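Side-chain contacts in lactose Operon Repressor (Escherichia coli, PDB 1JYE), which probably binds the lactose operator DNA as a transcriptional repressor and releases it when an inducer occupies its periplasmic-binding-protein-like core: residues D219-A222 / M223-F226; Q228-Q231 / M232-G236. The protein carries 1 engineered substitution. All coordinates share one frame; numbering follows the deposited sequence.

Interaction 1 of 2, residues D219-A222 / M223-F226; sequences DWSA and MSGF
S224, in the first turn of helix 222-234, reaches back to D219 and S221 in the loop that leads into the helix. Its CB packs against the D219 carboxylate, 3.2 Å from OD1. One atom further on, OG does double duty: it donates to the S221 carbonyl O at 2.8 Å and accepts from D219 N at 3.1 Å, the latter nearly straight at 174°. The torsion chi1 of 74° sets OG between its own backbone N and carbonyl carbon, turned back toward the loop, where D219 N and S221 O lie. S221 O is gripped twice, by this hydroxyl and by G225 N. S221 is the N-cap: its OG accepts from S224 N at 3.2 Å and donates to D219 OD1 at 2.5 Å, on the syn lone pair. D219 OD1 also takes S221 N at 2.9 Å, nearly head-on to its C-O bond, closing an Asx turn. With an alanine at S221, S224 N would probably be left without its cap and D219 OD1 would lose one of its two donors. A222, M223 and F226 also pack on S280 and C281 of the second subunit. The linked bonds occupy the N-H groups of S224 and G225 in the first turn, and the D219 carboxylate, if ionised, is likely to be favoured there by the helix dipole.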
ATOM      1  N   ASP A 219       4.939  10.965  10.364  1.00 14.69           N
ATOM      2  CA  ASP A 219       3.526  10.634  10.185  1.00 16.07           C
ATOM      3  C   ASP A 219       3.270   9.342   9.403  1.00 15.79           C
ATOM      4  O   ASP A 219       2.187   9.167   8.836  1.00 16.48           O
ATOM      5  CB  ASP A 219       2.786  11.796   9.502  1.00 17.87           C
ATOM      6  CG  ASP A 219       3.254  12.040   8.072  1.00 20.73           C
ATOM      7  OD1 ASP A 219       3.976  11.188   7.520  1.00 19.74           O
ATOM      8  OD2 ASP A 219       2.888  13.088   7.495  1.00 22.00           O
ATOM      9  N   TRP A 220       4.265   8.453   9.398  1.00 13.91           N
ATOM     10  CA  TRP A 220       4.224   7.157   8.706  1.00 14.33           C
ATOM     11  C   TRP A 220       4.649   7.262   7.238  1.00 14.11           C
ATOM     12  O   TRP A 220       4.931   6.244   6.603  1.00 16.18           O
ATOM     13  CB  TRP A 220       2.822   6.524   8.750  1.00 14.38           C
ATOM     14  CG  TRP A 220       2.281   6.128  10.112  1.00 14.13           C
ATOM     15  CD1 TRP A 220       1.013   6.357  10.573  1.00 15.49           C
ATOM     16  CD2 TRP A 220       2.940   5.356  11.133  1.00 14.47           C
ATOM     17  NE1 TRP A 220       0.840   5.775  11.805  1.00 15.96           N
ATOM     18  CE2 TRP A 220       2.005   5.156  12.174  1.00 14.67           C
ATOM     19  CE3 TRP A 220       4.226   4.813  11.266  1.00 15.31           C
ATOM     20  CZ2 TRP A 220       2.313   4.433  13.337  1.00 15.03           C
ATOM     21  CZ3 TRP A 220       4.534   4.092  12.427  1.00 13.62           C
ATOM     22  CH2 TRP A 220       3.577   3.912  13.444  1.00 12.46           C
ATOM     23  N   SER A 221       4.706   8.478   6.700  1.00 15.07           N
ATOM     24  CA  SER A 221       5.079   8.653   5.291  1.00 13.57           C
ATOM     25  C   SER A 221       6.574   8.797   5.048  1.00 15.37           C
ATOM     26  O   SER A 221       7.325   9.248   5.917  1.00 15.24           O
ATOM     27  CB  SER A 221       4.369   9.876   4.693  1.00 15.62           C
ATOM     28  OG  SER A 221       4.934  11.085   5.178  1.00 15.88           O
ATOM     29  N   ALA A 222       7.004   8.417   3.848  1.00 13.96           N
ATOM     30  CA  ALA A 222       8.407   8.525   3.489  1.00 14.07           C
ATOM     31  C   ALA A 222       8.854   9.980   3.553  1.00 14.86           C
ATOM     32  O   ALA A 222       9.954  10.274   4.018  1.00 15.72           O
ATOM     33  CB  ALA A 222       8.640   7.965   2.082  1.00 15.34           C
ATOM     34  N   MET A 223       8.002  10.898   3.103  1.00 16.19           N
ATOM     35  CA  MET A 223       8.382  12.304   3.117  1.00 17.04           C
ATOM     36  C   MET A 223       8.629  12.811   4.533  1.00 15.63           C
ATOM     37  O   MET A 223       9.523  13.626   4.747  1.00 16.48           O
ATOM     38  CB  MET A 223       7.323  13.170   2.430  1.00 19.37           C
ATOM     39  CG  MET A 223       7.772  14.619   2.211  1.00 23.15           C
ATOM     40  SD  MET A 223       9.335  14.764   1.279  1.00 29.02           S
ATOM     41  CE  MET A 223       8.767  14.417  -0.385  1.00 28.34           C
ATOM     42  N   SER A 224       7.856  12.331   5.503  1.00 15.77           N
ATOM     43  CA  SER A 224       8.071  12.787   6.878  1.00 16.42           C
ATOM     44  C   SER A 224       9.416  12.261   7.380  1.00 17.09           C
ATOM     45  O   SER A 224      10.106  12.929   8.152  1.00 16.67           O
ATOM     46  CB  SER A 224       6.929  12.333   7.802  1.00 17.33           C
ATOM     47  OG  SER A 224       6.988  10.948   8.101  1.00 19.62           O
ATOM     48  N   GLY A 225       9.796  11.067   6.934  1.00 15.93           N
ATOM     49  CA  GLY A 225      11.074  10.509   7.342  1.00 14.82           C
ATOM     50  C   GLY A 225      12.204  11.331   6.750  1.00 16.11           C
ATOM     51  O   GLY A 225      13.229  11.572   7.389  1.00 14.51           O
ATOM     52  N   PHE A 226      12.011  11.769   5.511  1.00 14.01           N
ATOM     53  CA  PHE A 226      13.009  12.580   4.826  1.00 15.31           C
ATOM     54  C   PHE A 226      13.157  13.941   5.506  1.00 15.59           C
ATOM     55  O   PHE A 226      14.270  14.392   5.789  1.00 16.64           O
ATOM     56  CB  PHE A 226      12.596  12.796   3.369  1.00 14.70           C
ATOM     57  CG  PHE A 226      13.513  13.714   2.612  1.00 15.62           C
ATOM     58  CD1 PHE A 226      14.756  13.272   2.173  1.00 15.04           C
ATOM     59  CD2 PHE A 226      13.143  15.032   2.359  1.00 17.34           C
ATOM     60  CE1 PHE A 226      15.622  14.128   1.494  1.00 16.59           C
ATOM     61  CE2 PHE A 226      14.002  15.896   1.682  1.00 16.76           C
ATOM     62  CZ  PHE A 226      15.243  15.442   1.250  1.00 17.02           C
TER

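Interaction 2 of 2, residues Q228-Q231 / M232-G236; sequences QTMQ and MLNEG
T229 and L233, one helical turn apart, form the apolar part of the contact. Their side chains run side by side in the same direction, T229 CG2 lying 4.0 Å from L233 CD1. A chi1 of -58° puts this methyl opposite the backbone N and leaves OG1 beside that N, where it bonds to G225 O in the preceding turn. M230 and N234 make the mixed pair: the thioether chain, bent at chi2 and chi3, slants across the amide and brings CE to 3.7 Å from OD1 of N234. The CB of M232 rests on the backbone, 3.5 Å from T229 O.

Backbone bonds carry the polar part. M232 N donates to Q228 O at 3.0 Å, L233 N to T229 O at 2.9 Å and N234 N to M230 O at 2.8 Å. The next, E235 N to Q231 O, is weak, its angle only 127°. G236, with positive phi, forms a Schellman motif, and G236 N bonds to L233 O at 3.0 Å.

Charge enters through R216, which forms a salt bridge with E235 OE1 and also donates to Q228 OE1, so one arginine ties together side chains from both segments.

T229 packs on A253 and A256 of helix 247-259 and, with M232, on M242 of strand 241-244; M232 also reaches A183 of strand 182-186, while M230 and L233 meet S260 in the loop after helix 247-259.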
ATOM      1  N   GLN A 228      12.169  14.989   8.624  1.00 17.57           N
ATOM      2  CA  GLN A 228      12.675  14.915   9.992  1.00 16.29           C
ATOM      3  C   GLN A 228      14.164  14.608  10.044  1.00 17.44           C
ATOM      4  O   GLN A 228      14.903  15.190  10.849  1.00 16.42           O
ATOM      5  CB  GLN A 228      11.898  13.862  10.789  1.00 15.19           C
ATOM      6  CG  GLN A 228      10.450  14.244  11.048  1.00 16.16           C
ATOM      7  CD  GLN A 228      10.330  15.579  11.761  1.00 17.77           C
ATOM      8  OE1 GLN A 228      10.957  15.796  12.796  1.00 18.78           O
ATOM      9  NE2 GLN A 228       9.520  16.477  11.210  1.00 18.64           N
ATOM     10  N   THR A 229      14.612  13.698   9.187  1.00 15.57           N
ATOM     11  CA  THR A 229      16.019  13.328   9.162  1.00 16.25           C
ATOM     12  C   THR A 229      16.873  14.479   8.636  1.00 17.84           C
ATOM     13  O   THR A 229      17.950  14.749   9.165  1.00 17.94           O
ATOM     14  CB  THR A 229      16.238  12.064   8.315  1.00 15.90           C
ATOM     15  OG1 THR A 229      15.439  11.002   8.852  1.00 16.85           O
ATOM     16  CG2 THR A 229      17.705  11.643   8.341  1.00 16.20           C
ATOM     17  N   MET A 230      16.397  15.162   7.598  1.00 17.87           N
ATOM     18  CA  MET A 230      17.144  16.291   7.056  1.00 20.27           C
ATOM     19  C   MET A 230      17.257  17.389   8.109  1.00 19.85           C
ATOM     20  O   MET A 230      18.303  18.022   8.245  1.00 21.38           O
ATOM     21  CB  MET A 230      16.462  16.855   5.807  1.00 22.59           C
ATOM     22  CG  MET A 230      16.697  16.052   4.539  1.00 25.58           C
ATOM     23  SD  MET A 230      18.450  15.883   4.130  1.00 30.18           S
ATOM     24  CE  MET A 230      18.995  17.561   4.250  1.00 28.41           C
ATOM     25  N   GLN A 231      16.178  17.614   8.854  1.00 19.82           N
ATOM     26  CA  GLN A 231      16.180  18.648   9.887  1.00 21.74           C
ATOM     27  C   GLN A 231      17.179  18.311  10.984  1.00 21.37           C
ATOM     28  O   GLN A 231      17.875  19.190  11.496  1.00 22.09           O
ATOM     29  CB  GLN A 231      14.778  18.813  10.481  1.00 22.89           C
ATOM     30  CG  GLN A 231      13.761  19.349   9.481  1.00 27.56           C
ATOM     31  CD  GLN A 231      12.387  19.569  10.085  1.00 29.37           C
ATOM     32  OE1 GLN A 231      11.422  19.853   9.372  1.00 33.59           O
ATOM     33  NE2 GLN A 231      12.290  19.446  11.402  1.00 29.97           N
ATOM     34  N   MET A 232      17.244  17.032  11.339  1.00 19.73           N
ATOM     35  CA  MET A 232      18.168  16.562  12.364  1.00 20.68           C
ATOM     36  C   MET A 232      19.607  16.769  11.899  1.00 21.31           C
ATOM     37  O   MET A 232      20.438  17.323  12.624  1.00 20.73           O
ATOM     38  CB  MET A 232      17.930  15.077  12.642  1.00 19.89           C
ATOM     39  CG  MET A 232      18.926  14.464  13.613  1.00 20.28           C
ATOM     40  SD  MET A 232      18.693  12.691  13.789  1.00 20.28           S
ATOM     41  CE  MET A 232      19.361  12.110  12.220  1.00 21.60           C
ATOM     42  N   LEU A 233      19.895  16.325  10.679  1.00 21.04           N
ATOM     43  CA  LEU A 233      21.231  16.459  10.118  1.00 22.59           C
ATOM     44  C   LEU A 233      21.632  17.920   9.934  1.00 23.20           C
ATOM     45  O   LEU A 233      22.776  18.291  10.202  1.00 24.43           O
ATOM     46  CB  LEU A 233      21.315  15.723   8.778  1.00 21.93           C
ATOM     47  CG  LEU A 233      21.095  14.210   8.855  1.00 22.89           C
ATOM     48  CD1 LEU A 233      21.092  13.623   7.451  1.00 23.74           C
ATOM     49  CD2 LEU A 233      22.188  13.569   9.702  1.00 21.75           C
ATOM     50  N   ASN A 234      20.700  18.749   9.477  1.00 24.85           N
ATOM     51  CA  ASN A 234      20.997  20.162   9.275  1.00 26.71           C
ATOM     52  C   ASN A 234      21.285  20.855  10.606  1.00 28.26           C
ATOM     53  O   ASN A 234      21.923  21.909  10.637  1.00 28.50           O
ATOM     54  CB  ASN A 234      19.841  20.871   8.559  1.00 27.74           C
ATOM     55  CG  ASN A 234      19.674  20.411   7.118  1.00 29.47           C
ATOM     56  OD1 ASN A 234      20.635  20.001   6.469  1.00 30.16           O
ATOM     57  ND2 ASN A 234      18.450  20.496   6.608  1.00 30.77           N
ATOM     58  N   GLU A 235      20.814  20.259  11.700  1.00 27.99           N
ATOM     59  CA  GLU A 235      21.031  20.805  13.042  1.00 29.61           C
ATOM     60  C   GLU A 235      22.424  20.465  13.555  1.00 28.86           C
ATOM     61  O   GLU A 235      22.860  20.988  14.581  1.00 29.72           O
ATOM     62  CB  GLU A 235      20.018  20.234  14.039  1.00 31.67           C
ATOM     63  CG  GLU A 235      18.651  20.876  14.032  1.00 35.64           C
ATOM     64  CD  GLU A 235      17.828  20.453  15.235  1.00 37.30           C
ATOM     65  OE1 GLU A 235      17.563  19.241  15.386  1.00 37.71           O
ATOM     66  OE2 GLU A 235      17.452  21.334  16.035  1.00 40.13           O
ATOM     67  N   GLY A 236      23.114  19.574  12.853  1.00 27.47           N
ATOM     68  CA  GLY A 236      24.441  19.180  13.282  1.00 26.70           C
ATOM     69  C   GLY A 236      24.400  17.924  14.133  1.00 26.10           C
ATOM     70  O   GLY A 236      25.410  17.518  14.705  1.00 26.49           O
TER

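How the interactions relate
Interactions 1 and 2 follow each other along the chain and mark the two ends of helix 222-234, their centres about 14 Å apart. Residues 219-226 carry the chain out of the loop after strand 214-217 and into the helix; residues 228-236 take it to the C-terminal end, ahead of strand 241-244. The helix thus links two strands of the parallel four-stranded sheet, as expected of a periplasmic-binding-protein-like fold. The two adjoin along one continuous helix and are joined by its backbone. Both pack against helix 247-259, but the second subunit touches interaction 1 alone, so the start of the helix contributes to the dimer interface.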